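PDB 5YKT: probable aminotransferase from Pseudomonas aeruginosa, which is probably an aminotransferase of the class-III family and binds 4'-deoxy-4'-aminopyridoxal-5'-phosphate. Local coordinates for residues Ala142-Leu147 / Gly168-Ser173. The protein carries 1 engineered substitution. Numbering follows the deposited sequence.
Sequences ANRFVL and GSVDES. With PMP (4'-deoxy-4'-aminopyridoxal-5'-phosphate), chain C.
Val170 packs against one side of helix 139-154 in the large domain of this probable class-III aminotransferase, a family of the fold-type I PLP-dependent enzymes. The tight part is apolar. Val170 CG2 lies 3.9 Å from Asn143 CB and 4.1 Å from Arg144 CG. The other branch, CG1, points anti to the backbone N (chi1 175°) and meets Leu147 CD1 at 4.0 Å. The two methyls of Val170 thus span one turn of the helix. Leu147 also rests on Ile257 and Val159 of the central sheet.

Beyond Leu147 the packing is looser and more polar. Glu172 is partly exposed, and a bend at chi2 (99°) turns its carboxylate toward Leu147. Its OE2 passes 3.9 Å from Leu147 CD1, but its salt bridge is to Arg151, further along the same helix.

The chain of Arg144 runs alongside Val170 the opposite way, and its end is held at the subunit interface. Phe145 CE1 lies over one guanidinium face of Arg144, near its rim. Arg144 NH2 forms a salt bridge with Asp141 and a hydrogen bond to Ser169 OG of the second subunit. In return, Ser169 O accepts from Arg144 NH1 of the second subunit.

At the other end the contact borders the PMP pocket. Asn143 ND2 donates to His167 O and Asp259 OD2, which fixes the amide beside the PMP ring. Gly168 passes close to the ligand, with its CA 3.6 Å from PMP C5A. In the 3-10 segment 171-173 both Ser173 N and Ser173 OG donate to Val170 O, OG in the carbonyl plane at 2.7 Å.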
loop_
_atom_site.group_PDB
_atom_site.type_symbol
_atom_site.label_atom_id
_atom_site.label_comp_id
_atom_site.label_asym_id
_atom_site.label_seq_id
_atom_site.Cartn_x
_atom_site.Cartn_y
_atom_site.Cartn_z
ATOM N N ALA A 142 -0.099 -0.804 -7.756
ATOM C CA ALA A 142 -0.696 -0.823 -9.091
ATOM C C ALA A 142 0.319 -1.359 -10.105
ATOM O O ALA A 142 0.010 -2.240 -10.912
ATOM C CB ALA A 142 -1.194 0.560 -9.504
ATOM N N ASN A 143 1.544 -0.846 -10.062
ATOM C CA ASN A 143 2.586 -1.343 -10.957
ATOM C C ASN A 143 2.872 -2.844 -10.749
ATOM O O ASN A 143 2.928 -3.603 -11.740
ATOM C CB ASN A 143 3.862 -0.501 -10.812
ATOM C CG ASN A 143 3.743 0.850 -11.473
ATOM O OD1 ASN A 143 3.058 1.000 -12.503
ATOM N ND2 ASN A 143 4.423 1.863 -10.901
ATOM N N ARG A 144 3.027 -3.278 -9.497
ATOM C CA ARG A 144 3.292 -4.694 -9.214
ATOM C C ARG A 144 2.195 -5.594 -9.760
ATOM O O ARG A 144 2.477 -6.655 -10.338
ATOM C CB ARG A 144 3.387 -4.969 -7.698
ATOM C CG ARG A 144 4.538 -4.296 -7.004
ATOM C CD ARG A 144 4.817 -4.880 -5.648
ATOM N NE ARG A 144 3.764 -4.763 -4.644
ATOM C CZ ARG A 144 3.181 -5.791 -4.005
ATOM N NH1 ARG A 144 3.447 -7.049 -4.328
ATOM N NH2 ARG A 144 2.320 -5.540 -3.022
ATOM N N PHE A 145 0.952 -5.192 -9.549
ATOM C CA PHE A 145 -0.190 -6.027 -9.914
ATOM C C PHE A 145 -0.400 -6.065 -11.415
ATOM O O PHE A 145 -0.686 -7.124 -11.982
ATOM C CB PHE A 145 -1.453 -5.559 -9.196
ATOM C CG PHE A 145 -1.377 -5.582 -7.670
ATOM C CD1 PHE A 145 -0.388 -6.282 -6.968
ATOM C CD2 PHE A 145 -2.337 -4.918 -6.940
ATOM C CE1 PHE A 145 -0.366 -6.291 -5.573
ATOM C CE2 PHE A 145 -2.320 -4.920 -5.552
ATOM C CZ PHE A 145 -1.324 -5.613 -4.868
ATOM N N VAL A 146 -0.216 -4.933 -12.081
ATOM C CA VAL A 146 -0.272 -4.907 -13.535
ATOM C C VAL A 146 0.803 -5.809 -14.126
ATOM O O VAL A 146 0.523 -6.563 -15.065
ATOM C CB VAL A 146 -0.178 -3.475 -14.087
ATOM C CG1 VAL A 146 0.001 -3.461 -15.606
ATOM C CG2 VAL A 146 -1.432 -2.692 -13.741
ATOM N N LEU A 147 2.005 -5.761 -13.561
ATOM C CA LEU A 147 3.082 -6.621 -14.057
ATOM C C LEU A 147 2.732 -8.105 -13.919
ATOM O O LEU A 147 2.955 -8.882 -14.851
ATOM C CB LEU A 147 4.428 -6.316 -13.410
ATOM C CG LEU A 147 5.028 -4.960 -13.786
ATOM C CD1 LEU A 147 6.299 -4.708 -13.004
ATOM C CD2 LEU A 147 5.300 -4.802 -15.276
ATOM N N GLY A 168 8.320 3.068 -7.756
ATOM C CA GLY A 168 8.023 2.577 -6.420
ATOM C C GLY A 168 8.886 1.413 -6.019
ATOM O O GLY A 168 9.910 1.124 -6.642
ATOM N N SER A 169 8.455 0.723 -4.969
ATOM C CA SER A 169 9.199 -0.432 -4.452
ATOM C C SER A 169 8.839 -1.698 -5.235
ATOM O O SER A 169 8.367 -2.691 -4.682
ATOM C CB SER A 169 9.004 -0.568 -2.933
ATOM O OG SER A 169 7.619 -0.593 -2.578
ATOM N N VAL A 170 9.086 -1.625 -6.540
ATOM C CA VAL A 170 8.862 -2.687 -7.494
ATOM C C VAL A 170 10.247 -3.293 -7.698
ATOM O O VAL A 170 11.102 -2.700 -8.367
ATOM C CB VAL A 170 8.315 -2.139 -8.821
ATOM C CG1 VAL A 170 8.203 -3.259 -9.854
ATOM C CG2 VAL A 170 6.980 -1.430 -8.608
ATOM N N ASP A 171 10.504 -4.435 -7.077
ATOM C CA ASP A 171 11.894 -4.933 -7.019
ATOM C C ASP A 171 12.507 -5.140 -8.395
ATOM O O ASP A 171 13.687 -4.826 -8.569
ATOM C CB ASP A 171 12.012 -6.207 -6.191
ATOM C CG ASP A 171 11.767 -5.990 -4.688
ATOM O OD1 ASP A 171 11.719 -4.835 -4.175
ATOM O OD2 ASP A 171 11.621 -7.025 -3.987
ATOM N N GLU A 172 11.713 -5.610 -9.366
ATOM C CA GLU A 172 12.218 -5.887 -10.729
ATOM C C GLU A 172 12.723 -4.630 -11.441
ATOM O O GLU A 172 13.514 -4.734 -12.384
ATOM C CB GLU A 172 11.146 -6.532 -11.635
ATOM C CG GLU A 172 10.425 -7.734 -11.060
ATOM C CD GLU A 172 9.084 -7.346 -10.491
ATOM O OE1 GLU A 172 9.118 -6.663 -9.413
ATOM O OE2 GLU A 172 8.038 -7.688 -11.125
ATOM N N SER A 173 12.268 -3.449 -11.002
ATOM C CA SER A 173 12.673 -2.196 -11.618
ATOM C C SER A 173 13.958 -1.607 -11.040
ATOM O O SER A 173 14.496 -0.636 -11.583
ATOM C CB SER A 173 11.560 -1.149 -11.480
ATOM O OG SER A 173 11.446 -0.684 -10.143
HETATM N N1 PMP C . 5.533 5.818 -10.041
HETATM C C2 PMP C . 6.199 6.989 -10.115
HETATM C C2A PMP C . 6.469 7.653 -11.438
HETATM C C3 PMP C . 6.627 7.649 -8.877
HETATM O O3 PMP C . 7.298 8.824 -8.899
HETATM C C4 PMP C . 6.364 7.011 -7.583
HETATM C C4A PMP C . 6.815 7.690 -6.321
HETATM N N4A PMP C . 6.328 9.063 -6.305
HETATM C C5 PMP C . 5.634 5.728 -7.634
HETATM C C6 PMP C . 5.275 5.199 -8.867
HETATM C C5A PMP C . 5.340 4.970 -6.363
HETATM O O4P PMP C . 4.383 5.650 -5.562
HETATM P P PMP C . 4.267 5.183 -4.030
HETATM O O1P PMP C . 5.528 5.562 -3.338
HETATM O O2P PMP C . 3.999 3.692 -4.124
HETATM O O3P PMP C . 3.096 5.976 -3.528
#